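Local coordinates for DUF4276 family protein (PDB 2P62), which is of unknown function but belongs to a Toprim-like family, some of whose relatives act on nucleic acids, at residues H64-G67 and K68-P72; K168-G171 and S172-L176. All coordinates share one frame; numbering follows the deposited sequence.

Both contacts are local, each formed where the chain turns into a helix, and both rest on main-chain carbonyls that accept amide hydrogens from the new helix or the turn before it. Contact 1 (64-72) joins strand 58-63 to helix 71-84 in the sheet-containing part of the fold. Contact 2 (168-176) joins helices 165-168 and 171-180, farther from the centre of the chain and against the second subunit. They lie about 37 Å apart, centre to centre. Each mixes buried and exposed residues, yet the charges differ: an acidic and a basic side chain are paired, loosely, in contact 1, whereas two arginines lie together in contact 2.

Contact 1: H64-G67 and K68-P72; sequences HAEG and KQRIP
The carbonyl oxygen of Gly67 receives two amide hydrogens, one from Arg70 in the turn before helix 71-84 and one from Ile71, its first residue. Arg70 N lies 2.9 Å from Gly67 O and closes a beta turn through Lys68 and Gln69, while Ile71 N approaches the same oxygen from 3.2 Å. The two donors come from different directions: Ile71 N lies nearly in line with the carbonyl bond, and Arg70 N stands above the carbonyl plane. This is a strand-to-helix connection of the alpha/beta part of the chain, consistent with the Toprim-like clan of its family, leading from strand 58-63 into the helix. Gly67 has a positive phi of 121°, where a beta carbon would run into the carbonyl oxygen of Glu66.

Glu66 and Arg70 make the side-chain part of the contact. The Glu66 chain bends at chi2 (67°), which turns its carboxylate across the extended arm of Arg70, with Glu66 OE1 3.6 Å from Arg70 CD. The ion pair itself is long, 3.9 Å from Glu66 OE1 to Arg70 NE, and the carboxylate and guanidinium planes are 71° apart, unlike the coplanar grip of a two-pronged salt bridge. Arg70 also makes weak hydrogen bonds to the carbonyls of Gly43 and Phe44, and Glu66 O accepts a hydrogen bond from Arg45. An alanine in place of Glu66 would probably leave Arg70 without this nearby negative charge and open a gap beside its aliphatic arm.

Arg70 CB rests 3.3 Å from Glu66 O. On Ile71, CG1 comes to 3.3 Å from Gly67 O, and its terminal CD1 reaches Glu66 CB at 4.1 Å.

Contact 2: K168-G171 and S172-L176; sequences KYRG and SMRAL
Tyr169 lays one border of its ring against Ser172: Tyr169 CD2 is 3.7 Å from Ser172 CB, which sits in the ring plane, and 3.3 Å from Ser172 OG, which approaches at a slant. Ser172 OG stands beside its own backbone N (chi1 -65°) and finds its main polar partner across the dimer interface, hydrogen bonding to Asp179 of the second subunit.

The contact is a tight helix-to-helix turn. Tyr169 is the first residue to leave the helical conformation of helix 165-168, and Arg170, with a positive phi of 69°, occupies the N-cap position of helix 171-180. Its carbonyl starts the new helix: Arg174 N donates to Arg170 O over 2.7 Å, close to the line of the carbonyl bond. One residue on, Ala175 N donates to Gly171 O at 3.2 Å, this time from above the carbonyl plane.

The Met173 side chain bends at its last torsion and brings its methyl back to the turn, where Met173 CE lies 3.5 Å from Arg170 N. On the outer side the chains of Arg170 and Arg174 run side by side in the same direction, each bent at chi3. Their guanidinium groups meet edge near edge with their planes 64° apart, Arg170 NH1 lying 3.2 Å from Arg174 NH2. Two donors of like charge cannot bond there, and their mutual repulsion is likely to be eased by solvent, since both residues are exposed.

Tyr169 and Met173 pack on Ile192 of helix 186-196, while Ser172 and Ala175 of helix 171-180 face Leu176 and Ala175 of the second subunit.

Contact 1: H64-G67 and K68-P72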
loop_
_atom_site.group_PDB
_atom_site.type_symbol
_atom_site.label_atom_id
_atom_site.label_comp_id
_atom_site.label_asym_id
_atom_site.label_seq_id
_atom_site.Cartn_x
_atom_site.Cartn_y
_atom_site.Cartn_z
ATOM N N HIS A 64 0.873 -2.744 -14.267
ATOM C CA HIS A 64 -0.376 -2.960 -13.542
ATOM C C HIS A 64 -1.158 -1.651 -13.465
ATOM O O HIS A 64 -0.661 -0.608 -13.893
ATOM C CB HIS A 64 -0.110 -3.465 -12.125
ATOM C CG HIS A 64 0.468 -2.429 -11.212
ATOM N ND1 HIS A 64 1.814 -2.135 -11.173
ATOM C CD2 HIS A 64 -0.123 -1.608 -10.312
ATOM C CE1 HIS A 64 2.027 -1.180 -10.287
ATOM N NE2 HIS A 64 0.868 -0.843 -9.751
ATOM N N ALA A 65 -2.370 -1.713 -12.908
ATOM C CA ALA A 65 -3.250 -0.545 -12.767
ATOM C C ALA A 65 -3.321 0.227 -14.085
ATOM O O ALA A 65 -3.340 1.461 -14.106
ATOM C CB ALA A 65 -2.747 0.370 -11.638
ATOM N N GLU A 66 -3.348 -0.515 -15.186
ATOM C CA GLU A 66 -3.407 0.100 -16.498
ATOM C C GLU A 66 -4.837 0.537 -16.802
ATOM O O GLU A 66 -5.061 1.600 -17.385
ATOM C CB GLU A 66 -2.917 -0.883 -17.565
ATOM C CG GLU A 66 -2.366 -0.198 -18.807
ATOM C CD GLU A 66 -1.079 0.562 -18.521
ATOM O OE1 GLU A 66 -0.665 1.399 -19.354
ATOM O OE2 GLU A 66 -0.477 0.312 -17.457
ATOM N N GLY A 67 -5.802 -0.281 -16.391
ATOM C CA GLY A 67 -7.197 0.037 -16.637
ATOM C C GLY A 67 -7.888 -1.039 -17.456
ATOM O O GLY A 67 -7.367 -1.491 -18.478
ATOM N N LYS A 68 -9.069 -1.449 -17.008
ATOM C CA LYS A 68 -9.842 -2.482 -17.692
ATOM C C LYS A 68 -10.140 -2.057 -19.131
ATOM O O LYS A 68 -10.427 -2.892 -19.991
ATOM C CB LYS A 68 -11.159 -2.717 -16.943
ATOM C CG LYS A 68 -11.834 -4.056 -17.223
ATOM C CD LYS A 68 -11.094 -5.195 -16.540
ATOM C CE LYS A 68 -11.852 -6.506 -16.662
ATOM N NZ LYS A 68 -11.208 -7.581 -15.862
ATOM N N GLN A 69 -10.055 -0.755 -19.387
ATOM C CA GLN A 69 -10.340 -0.207 -20.707
ATOM C C GLN A 69 -9.090 0.190 -21.492
ATOM O O GLN A 69 -9.175 0.564 -22.666
ATOM C CB GLN A 69 -11.257 1.004 -20.553
ATOM C CG GLN A 69 -11.776 1.571 -21.854
ATOM C CD GLN A 69 -12.740 2.713 -21.631
ATOM O OE1 GLN A 69 -13.776 2.545 -20.983
ATOM N NE2 GLN A 69 -12.407 3.885 -22.162
ATOM N N ARG A 70 -7.931 0.103 -20.847
ATOM C CA ARG A 70 -6.680 0.471 -21.497
ATOM C C ARG A 70 -5.881 -0.745 -21.973
ATOM O O ARG A 70 -4.999 -0.609 -22.822
ATOM C CB ARG A 70 -5.821 1.314 -20.552
ATOM C CG ARG A 70 -4.993 2.374 -21.273
ATOM C CD ARG A 70 -3.807 2.850 -20.453
ATOM N NE ARG A 70 -3.044 3.879 -21.158
ATOM C CZ ARG A 70 -3.445 5.139 -21.311
ATOM N NH1 ARG A 70 -4.606 5.538 -20.804
ATOM N NH2 ARG A 70 -2.686 6.002 -21.975
ATOM N N ILE A 71 -6.187 -1.923 -21.428
ATOM C CA ILE A 71 -5.502 -3.161 -21.809
ATOM C C ILE A 71 -5.500 -3.348 -23.333
ATOM O O ILE A 71 -4.456 -3.611 -23.934
ATOM C CB ILE A 71 -6.174 -4.411 -21.168
ATOM C CG1 ILE A 71 -6.156 -4.312 -19.640
ATOM C CG2 ILE A 71 -5.477 -5.681 -21.642
ATOM C CD1 ILE A 71 -4.779 -4.226 -19.024
ATOM N N PRO A 72 -6.672 -3.225 -23.978
ATOM C CA PRO A 72 -6.719 -3.390 -25.434
ATOM C C PRO A 72 -5.923 -2.292 -26.136
ATOM O O PRO A 72 -5.328 -2.503 -27.196
ATOM C CB PRO A 72 -8.213 -3.312 -25.742
ATOM C CG PRO A 72 -8.721 -2.385 -24.677
ATOM C CD PRO A 72 -8.010 -2.905 -23.447
#

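Contact 2: K168-G171 and S172-L176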
loop_
_atom_site.group_PDB
_atom_site.type_symbol
_atom_site.label_atom_id
_atom_site.label_comp_id
_atom_site.label_asym_id
_atom_site.label_seq_id
_atom_site.Cartn_x
_atom_site.Cartn_y
_atom_site.Cartn_z
ATOM N N LYS A 168 -2.932 -23.702 12.284
ATOM C CA LYS A 168 -2.551 -23.065 13.540
ATOM C C LYS A 168 -3.656 -22.125 13.998
ATOM O O LYS A 168 -3.772 -21.804 15.180
ATOM C CB LYS A 168 -1.257 -22.270 13.358
ATOM C CG LYS A 168 -0.805 -21.514 14.598
ATOM C CD LYS A 168 0.521 -20.799 14.350
ATOM C CE LYS A 168 0.994 -20.037 15.584
ATOM N NZ LYS A 168 2.293 -19.349 15.341
ATOM N N TYR A 169 -4.463 -21.671 13.049
ATOM C CA TYR A 169 -5.555 -20.782 13.385
ATOM C C TYR A 169 -6.868 -21.551 13.308
ATOM O O TYR A 169 -7.124 -22.412 14.147
ATOM C CB TYR A 169 -5.534 -19.536 12.472
ATOM C CG TYR A 169 -4.476 -18.529 12.912
ATOM C CD1 TYR A 169 -3.114 -18.826 12.802
ATOM C CD2 TYR A 169 -4.836 -17.365 13.602
ATOM C CE1 TYR A 169 -2.136 -18.007 13.388
ATOM C CE2 TYR A 169 -3.866 -16.535 14.193
ATOM C CZ TYR A 169 -2.518 -16.868 14.091
ATOM O OH TYR A 169 -1.560 -16.119 14.751
ATOM N N ARG A 170 -7.692 -21.271 12.312
ATOM C CA ARG A 170 -8.976 -21.964 12.185
ATOM C C ARG A 170 -9.909 -21.520 13.308
ATOM O O ARG A 170 -11.017 -21.054 13.050
ATOM C CB ARG A 170 -8.803 -23.490 12.231
ATOM C CG ARG A 170 -10.098 -24.230 11.889
ATOM C CD ARG A 170 -9.970 -25.732 12.050
ATOM N NE ARG A 170 -9.727 -26.089 13.444
ATOM C CZ ARG A 170 -10.604 -25.919 14.429
ATOM N NH1 ARG A 170 -11.804 -25.397 14.180
ATOM N NH2 ARG A 170 -10.275 -26.255 15.672
ATOM N N GLY A 171 -9.465 -21.676 14.554
ATOM C CA GLY A 171 -10.273 -21.233 15.676
ATOM C C GLY A 171 -10.566 -19.754 15.477
ATOM O O GLY A 171 -11.645 -19.264 15.816
ATOM N N SER A 172 -9.593 -19.035 14.926
ATOM C CA SER A 172 -9.774 -17.620 14.646
ATOM C C SER A 172 -10.720 -17.475 13.455
ATOM O O SER A 172 -11.608 -16.622 13.465
ATOM C CB SER A 172 -8.438 -16.953 14.319
ATOM O OG SER A 172 -7.565 -16.967 15.431
ATOM N N MET A 173 -10.538 -18.317 12.438
ATOM C CA MET A 173 -11.386 -18.274 11.243
ATOM C C MET A 173 -12.845 -18.495 11.619
ATOM O O MET A 173 -13.741 -17.838 11.083
ATOM C CB MET A 173 -10.948 -19.335 10.216
ATOM C CG MET A 173 -9.724 -18.966 9.371
ATOM S SD MET A 173 -9.329 -20.157 8.030
ATOM C CE MET A 173 -8.008 -21.060 8.803
ATOM N N ARG A 174 -13.068 -19.426 12.547
ATOM C CA ARG A 174 -14.408 -19.747 13.030
ATOM C C ARG A 174 -15.002 -18.515 13.695
ATOM O O ARG A 174 -16.133 -18.123 13.413
ATOM C CB ARG A 174 -14.354 -20.894 14.050
ATOM C CG ARG A 174 -15.720 -21.328 14.585
ATOM C CD ARG A 174 -15.569 -22.302 15.748
ATOM N NE ARG A 174 -14.976 -23.561 15.312
ATOM C CZ ARG A 174 -15.592 -24.432 14.515
ATOM N NH1 ARG A 174 -16.823 -24.177 14.078
ATOM N NH2 ARG A 174 -14.972 -25.547 14.136
ATOM N N ALA A 175 -14.224 -17.914 14.588
ATOM C CA ALA A 175 -14.666 -16.725 15.291
ATOM C C ALA A 175 -14.889 -15.569 14.309
ATOM O O ALA A 175 -15.913 -14.888 14.387
ATOM C CB ALA A 175 -13.649 -16.332 16.356
ATOM N N LEU A 176 -13.955 -15.349 13.381
ATOM C CA LEU A 176 -14.126 -14.256 12.426
ATOM C C LEU A 176 -15.420 -14.438 11.643
ATOM O O LEU A 176 -16.163 -13.479 11.416
ATOM C CB LEU A 176 -12.951 -14.156 11.439
ATOM C CG LEU A 176 -11.684 -13.316 11.703
ATOM C CD1 LEU A 176 -12.046 -11.964 12.325
ATOM C CD2 LEU A 176 -10.736 -14.066 12.603
#